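Local structure of protein Niban 2 (Homo sapiens, 7CTP) at residues N41-R44 / H45-E48; E524-A527 / R528-V532. The protein may help suppress apoptosis and promote melanoma cell invasion in vitro, and is a Niban-family protein, represented here by its N-terminal part, a PH domain with a largely helical remainder. One frame throughout, in Å; residues are numbered along the deposited sequence.

Contact 1: N41-R44 / H45-E48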
ATOM      1  N   ASN A  41      -0.571 -21.850  -5.663  1.00 26.45           N
ATOM      2  CA  ASN A  41       0.779 -21.429  -5.278  1.00 28.27           C
ATOM      3  C   ASN A  41       0.946 -21.421  -3.764  1.00 29.79           C
ATOM      4  O   ASN A  41       1.999 -21.813  -3.238  1.00 28.71           O
ATOM      5  CB  ASN A  41       1.098 -20.048  -5.852  1.00 26.98           C
ATOM      6  CG  ASN A  41       1.253 -20.063  -7.362  1.00 27.51           C
ATOM      7  OD1 ASN A  41       1.622 -21.079  -7.955  1.00 33.06           O
ATOM      8  ND2 ASN A  41       0.982 -18.923  -7.991  1.00 32.25           N
ATOM      9  N   SER A  42      -0.081 -20.973  -3.044  1.00 24.91           N
ATOM     10  CA  SER A  42      -0.002 -20.926  -1.590  1.00 27.77           C
ATOM     11  C   SER A  42       0.024 -22.335  -1.024  1.00 31.22           C
ATOM     12  O   SER A  42       0.834 -22.649  -0.140  1.00 29.82           O
ATOM     13  CB  SER A  42      -1.175 -20.129  -1.016  1.00 28.96           C
ATOM     14  OG  SER A  42      -1.178 -20.158   0.409  1.00 30.69           O
ATOM     15  N   MET A  43      -0.837 -23.210  -1.544  1.00 26.29           N
ATOM     16  CA  MET A  43      -0.855 -24.581  -1.047  1.00 26.13           C
ATOM     17  C   MET A  43       0.434 -25.311  -1.384  1.00 27.61           C
ATOM     18  O   MET A  43       0.910 -26.129  -0.588  1.00 32.67           O
ATOM     19  CB  MET A  43      -2.056 -25.333  -1.604  1.00 23.22           C
ATOM     20  CG  MET A  43      -3.345 -24.862  -0.999  1.00 28.34           C
ATOM     21  SD  MET A  43      -4.710 -25.875  -1.563  1.00 27.70           S
ATOM     22  CE  MET A  43      -4.341 -27.434  -0.728  1.00 29.93           C
ATOM     23  N   ARG A  44       1.022 -25.028  -2.547  1.00 25.05           N
ATOM     24  CA  ARG A  44       2.280 -25.685  -2.877  1.00 32.04           C
ATOM     25  C   ARG A  44       3.368 -25.286  -1.890  1.00 37.39           C
ATOM     26  O   ARG A  44       4.149 -26.134  -1.438  1.00 30.64           O
ATOM     27  CB  ARG A  44       2.699 -25.371  -4.309  1.00 29.05           C
ATOM     28  CG  ARG A  44       3.883 -26.210  -4.779  1.00 31.37           C
ATOM     29  CD  ARG A  44       4.257 -25.878  -6.204  1.00 36.71           C
ATOM     30  NE  ARG A  44       5.453 -26.592  -6.636  1.00 40.37           N
ATOM     31  CZ  ARG A  44       6.062 -26.376  -7.797  1.00 45.45           C
ATOM     32  NH1 ARG A  44       5.584 -25.466  -8.634  1.00 42.05           N
ATOM     33  NH2 ARG A  44       7.146 -27.070  -8.123  1.00 40.91           N
ATOM     34  N   HIS A  45       3.409 -24.001  -1.514  1.00 34.99           N
ATOM     35  CA  HIS A  45       4.395 -23.537  -0.541  1.00 34.55           C
ATOM     36  C   HIS A  45       4.213 -24.234   0.801  1.00 38.87           C
ATOM     37  O   HIS A  45       5.185 -24.694   1.411  1.00 41.20           O
ATOM     38  CB  HIS A  45       4.300 -22.018  -0.374  1.00 36.75           C
ATOM     39  CG  HIS A  45       5.006 -21.247  -1.444  1.00 36.45           C
ATOM     40  ND1 HIS A  45       6.285 -21.548  -1.859  1.00 46.81           N
ATOM     41  CD2 HIS A  45       4.609 -20.185  -2.185  1.00 44.74           C
ATOM     42  CE1 HIS A  45       6.647 -20.706  -2.812  1.00 43.84           C
ATOM     43  NE2 HIS A  45       5.648 -19.868  -3.028  1.00 50.66           N
ATOM     44  N   GLU A  46       2.968 -24.329   1.275  1.00 34.26           N
ATOM     45  CA  GLU A  46       2.712 -24.943   2.575  1.00 41.14           C
ATOM     46  C   GLU A  46       3.046 -26.428   2.552  1.00 44.50           C
ATOM     47  O   GLU A  46       3.763 -26.930   3.428  1.00 43.71           O
ATOM     48  CB  GLU A  46       1.255 -24.723   2.984  1.00 37.77           C
ATOM     49  CG  GLU A  46       0.913 -23.264   3.259  1.00 44.61           C
ATOM     50  CD  GLU A  46      -0.575 -23.026   3.446  1.00 52.50           C
ATOM     51  OE1 GLU A  46      -1.375 -23.618   2.694  1.00 55.96           O
ATOM     52  OE2 GLU A  46      -0.943 -22.238   4.342  1.00 60.42           O
ATOM     53  N   ILE A  47       2.564 -27.138   1.529  1.00 36.83           N
ATOM     54  CA  ILE A  47       2.696 -28.591   1.481  1.00 40.62           C
ATOM     55  C   ILE A  47       4.149 -28.998   1.270  1.00 48.30           C
ATOM     56  O   ILE A  47       4.626 -29.984   1.852  1.00 41.51           O
ATOM     57  CB  ILE A  47       1.774 -29.160   0.387  1.00 36.94           C
ATOM     58  CG1 ILE A  47       0.315 -29.104   0.841  1.00 40.94           C
ATOM     59  CG2 ILE A  47       2.179 -30.582   0.023  1.00 37.34           C
ATOM     60  CD1 ILE A  47      -0.679 -29.348  -0.272  1.00 36.51           C
ATOM     61  N   GLU A  48       4.875 -28.255   0.439  1.00 37.20           N
ATOM     62  CA  GLU A  48       6.286 -28.537   0.219  1.00 43.82           C
ATOM     63  C   GLU A  48       7.183 -27.902   1.273  1.00 51.15           C
ATOM     64  O   GLU A  48       8.386 -28.183   1.293  1.00 47.19           O
ATOM     65  CB  GLU A  48       6.700 -28.073  -1.182  1.00 47.80           C
ATOM     66  CG  GLU A  48       6.061 -28.899  -2.307  1.00 43.85           C
ATOM     67  CD  GLU A  48       6.602 -28.572  -3.689  1.00 42.64           C
ATOM     68  OE1 GLU A  48       6.490 -29.434  -4.586  1.00 59.51           O
ATOM     69  OE2 GLU A  48       7.130 -27.460  -3.884  1.00 47.64           O
TER
HETATM   70  O   HOH W   1      -2.766 -21.922   1.366  1.00 41.94           O
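H45 reaches back one turn to N41: its backbone N donates to N41 O, and its ring lies against the same carbonyl oxygen, with CD2 3.3 Å from N41 O. CG of H45 stands beside its own backbone N and anti to the carbonyl carbon (chi1 -81°), which places the imidazole beside the preceding turn; ND1 bonds OG1 of T50, five residues on. E46 repeats the main-chain bond with S42 O, and the two side chains are linked through water rather than directly, since S42 OG and E46 OE1 are 4.2 Å apart. The water lies 2.6 Å from S42 OG and gives a hydrogen to E46 OE1, while OE2 of the same carboxylate forms a salt bridge with K202. Such i to i+4 pairing is the alpha-helical pattern, here toward the C-terminal end of the long helix 10-48. CB of M43 points away from the following turn, and its side chain, bent at the third torsion, touches I304 and R305 of helix 260-337. I47 N bonds to M43 O at 2.9 Å, nearly straight. The two side chains run alongside each other in the same direction, M43 CE meeting I47 CD1 at 4.2 Å. E48 N closes on R44 O, and the side chains add a salt bridge in which R44 NE gives a weak, long hydrogen bond to E48 OE2 (3.3 Å, 140°). The guanidinium and carboxylate planes are 69° apart, with E48 CD at the guanidinium edge, so the groups do not meet as a coplanar, two-pronged pair; both side chains also touch I312 of helix 260-337.

Contact 2: E524-A527 / R528-V532; sequences EDFA and RFILV
The F529 ring lies back along the chain, CE2 3.9 Å from D525 O, in a type I beta turn over F526-F529 that follows the 3-10 segment 524-526 and leads to helix 532-555. CB of R528 sits over one face of this ring, 4.0 Å above the plane and offset toward the rim. The ring also packs on V303 and I304 of helix 260-337 and on F40 of helix 10-48. I530 meets F526 at the base of the phenylalanine side chain: its CD1 comes 4.1 Å from F526 CB, while the F526 ring leads away and makes an edge-to-face contact with F523. What brings these side chains together is F526 O, which gathers two successive amides. F529 N gives the shorter bond (2.9 Å, N-H...O 154°), approaching from above the carbonyl plane, 52° out of it, and I530 N adds a weak second one. The R528 chain folds at its second and third torsions (both near -60°) and ends with NH2 on E32 O of helix 10-48. L531 occupies the N-cap position of the following helix. A water bridges two main-chain atoms three residues apart, giving a hydrogen to D525 O at 2.7 Å and accepting one from R528 N at 3.0 Å.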
ATOM      1  N   GLU A 524      -7.935 -29.848 -18.907  1.00 30.39           N
ATOM      2  CA  GLU A 524      -9.065 -28.980 -18.581  1.00 30.97           C
ATOM      3  C   GLU A 524      -9.382 -28.985 -17.088  1.00 27.98           C
ATOM      4  O   GLU A 524      -9.762 -27.950 -16.528  1.00 29.06           O
ATOM      5  CB  GLU A 524     -10.290 -29.387 -19.403  1.00 37.74           C
ATOM      6  CG  GLU A 524     -11.589 -28.695 -19.007  1.00 50.65           C
ATOM      7  CD  GLU A 524     -12.816 -29.491 -19.411  1.00 73.75           C
ATOM      8  OE1 GLU A 524     -13.850 -29.400 -18.709  1.00 65.68           O
ATOM      9  OE2 GLU A 524     -12.740 -30.216 -20.431  1.00 67.85           O
ATOM     10  N   ASP A 525      -9.225 -30.130 -16.422  1.00 29.02           N
ATOM     11  CA  ASP A 525      -9.463 -30.179 -14.981  1.00 29.38           C
ATOM     12  C   ASP A 525      -8.435 -29.389 -14.176  1.00 28.83           C
ATOM     13  O   ASP A 525      -8.651 -29.175 -12.977  1.00 28.12           O
ATOM     14  CB  ASP A 525      -9.477 -31.628 -14.492  1.00 32.99           C
ATOM     15  CG  ASP A 525     -10.694 -32.401 -14.974  1.00 45.37           C
ATOM     16  OD1 ASP A 525     -11.444 -31.877 -15.829  1.00 41.69           O
ATOM     17  OD2 ASP A 525     -10.893 -33.539 -14.492  1.00 42.33           O
ATOM     18  N   PHE A 526      -7.335 -28.958 -14.797  1.00 29.80           N
ATOM     19  CA  PHE A 526      -6.307 -28.160 -14.140  1.00 23.59           C
ATOM     20  C   PHE A 526      -6.351 -26.694 -14.537  1.00 21.52           C
ATOM     21  O   PHE A 526      -5.474 -25.935 -14.108  1.00 23.95           O
ATOM     22  CB  PHE A 526      -4.898 -28.691 -14.461  1.00 22.76           C
ATOM     23  CG  PHE A 526      -4.609 -30.064 -13.909  1.00 27.96           C
ATOM     24  CD1 PHE A 526      -5.464 -30.674 -13.006  1.00 26.11           C
ATOM     25  CD2 PHE A 526      -3.472 -30.742 -14.309  1.00 28.77           C
ATOM     26  CE1 PHE A 526      -5.187 -31.943 -12.520  1.00 25.18           C
ATOM     27  CE2 PHE A 526      -3.189 -32.004 -13.826  1.00 28.75           C
ATOM     28  CZ  PHE A 526      -4.047 -32.606 -12.929  1.00 32.77           C
ATOM     29  N   ALA A 527      -7.328 -26.281 -15.342  1.00 20.84           N
ATOM     30  CA  ALA A 527      -7.308 -24.932 -15.908  1.00 23.54           C
ATOM     31  C   ALA A 527      -7.533 -23.859 -14.849  1.00 22.38           C
ATOM     32  O   ALA A 527      -7.162 -22.699 -15.066  1.00 23.11           O
ATOM     33  CB  ALA A 527      -8.346 -24.805 -17.020  1.00 28.33           C
ATOM     34  N   ARG A 528      -8.157 -24.205 -13.715  1.00 23.72           N
ATOM     35  CA  ARG A 528      -8.283 -23.227 -12.634  1.00 25.47           C
ATOM     36  C   ARG A 528      -6.961 -22.999 -11.919  1.00 26.22           C
ATOM     37  O   ARG A 528      -6.825 -22.009 -11.191  1.00 23.00           O
ATOM     38  CB  ARG A 528      -9.328 -23.663 -11.602  1.00 25.65           C
ATOM     39  CG  ARG A 528     -10.774 -23.660 -12.083  1.00 29.16           C
ATOM     40  CD  ARG A 528     -11.218 -22.304 -12.636  1.00 35.99           C
ATOM     41  NE  ARG A 528     -11.235 -21.199 -11.669  1.00 31.01           N
ATOM     42  CZ  ARG A 528     -12.287 -20.871 -10.915  1.00 34.92           C
ATOM     43  NH1 ARG A 528     -13.407 -21.587 -10.984  1.00 33.90           N
ATOM     44  NH2 ARG A 528     -12.223 -19.826 -10.085  1.00 28.40           N
ATOM     45  N   PHE A 529      -5.979 -23.883 -12.109  1.00 20.62           N
ATOM     46  CA  PHE A 529      -4.726 -23.798 -11.368  1.00 22.95           C
ATOM     47  C   PHE A 529      -3.538 -23.448 -12.238  1.00 25.30           C
ATOM     48  O   PHE A 529      -2.470 -23.146 -11.696  1.00 26.83           O
ATOM     49  CB  PHE A 529      -4.433 -25.124 -10.659  1.00 23.26           C
ATOM     50  CG  PHE A 529      -5.634 -25.698  -9.993  1.00 24.41           C
ATOM     51  CD1 PHE A 529      -6.343 -24.948  -9.065  1.00 22.71           C
ATOM     52  CD2 PHE A 529      -6.094 -26.954 -10.336  1.00 28.86           C
ATOM     53  CE1 PHE A 529      -7.487 -25.458  -8.473  1.00 29.07           C
ATOM     54  CE2 PHE A 529      -7.238 -27.480  -9.739  1.00 31.65           C
ATOM     55  CZ  PHE A 529      -7.932 -26.731  -8.811  1.00 27.65           C
ATOM     56  N   ILE A 530      -3.700 -23.503 -13.555  1.00 22.25           N
ATOM     57  CA  ILE A 530      -2.633 -23.253 -14.518  1.00 24.80           C
ATOM     58  C   ILE A 530      -3.168 -22.293 -15.565  1.00 21.16           C
ATOM     59  O   ILE A 530      -4.174 -22.586 -16.219  1.00 26.32           O
ATOM     60  CB  ILE A 530      -2.139 -24.548 -15.185  1.00 24.83           C
ATOM     61  CG1 ILE A 530      -1.666 -25.551 -14.126  1.00 26.95           C
ATOM     62  CG2 ILE A 530      -1.043 -24.227 -16.209  1.00 27.60           C
ATOM     63  CD1 ILE A 530      -1.265 -26.893 -14.694  1.00 28.07           C
ATOM     64  N   LEU A 531      -2.487 -21.154 -15.736  1.00 23.27           N
ATOM     65  CA  LEU A 531      -2.835 -20.174 -16.757  1.00 24.58           C
ATOM     66  C   LEU A 531      -1.644 -19.956 -17.681  1.00 19.83           C
ATOM     67  O   LEU A 531      -0.512 -19.826 -17.210  1.00 25.32           O
ATOM     68  CB  LEU A 531      -3.230 -18.836 -16.117  1.00 26.04           C
ATOM     69  CG  LEU A 531      -4.564 -18.825 -15.371  1.00 31.76           C
ATOM     70  CD1 LEU A 531      -4.735 -17.540 -14.565  1.00 28.97           C
ATOM     71  CD2 LEU A 531      -5.698 -18.985 -16.361  1.00 33.50           C
ATOM     72  N   VAL A 532      -1.905 -19.914 -18.991  1.00 24.51           N
ATOM     73  CA  VAL A 532      -0.834 -19.633 -19.952  1.00 24.97           C
ATOM     74  C   VAL A 532      -0.107 -18.356 -19.564  1.00 28.35           C
ATOM     75  O   VAL A 532       1.129 -18.301 -19.512  1.00 28.96           O
ATOM     76  CB  VAL A 532      -1.396 -19.531 -21.379  1.00 22.73           C
ATOM     77  CG1 VAL A 532      -0.335 -18.968 -22.317  1.00 29.97           C
ATOM     78  CG2 VAL A 532      -1.872 -20.889 -21.873  1.00 29.27           C
TER
HETATM   79  O   HOH W   2      -9.505 -26.644 -12.695  1.00 27.67           O

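How the contacts relate
Both contacts are local and lie on the same side of the chain's centre, their own centres about 17 Å apart and their nearest atoms about 6 Å apart without touching. Contact 1 is a surface contact: four of its eight touching residues are exposed, and its side-chain chemistry is largely polar. Contact 2 is partly buried, with three of seven touching residues buried; main-chain bonds to one carbonyl hold it, and its buried side chains pack mostly on other parts of the chain. Contact 1 lies within a helix, contact 2 in a loop between helices. They share a neighbour in helix 260-337, where M43 and F529 both touch I304, and contact 2 also leans on helix 10-48, which carries contact 1.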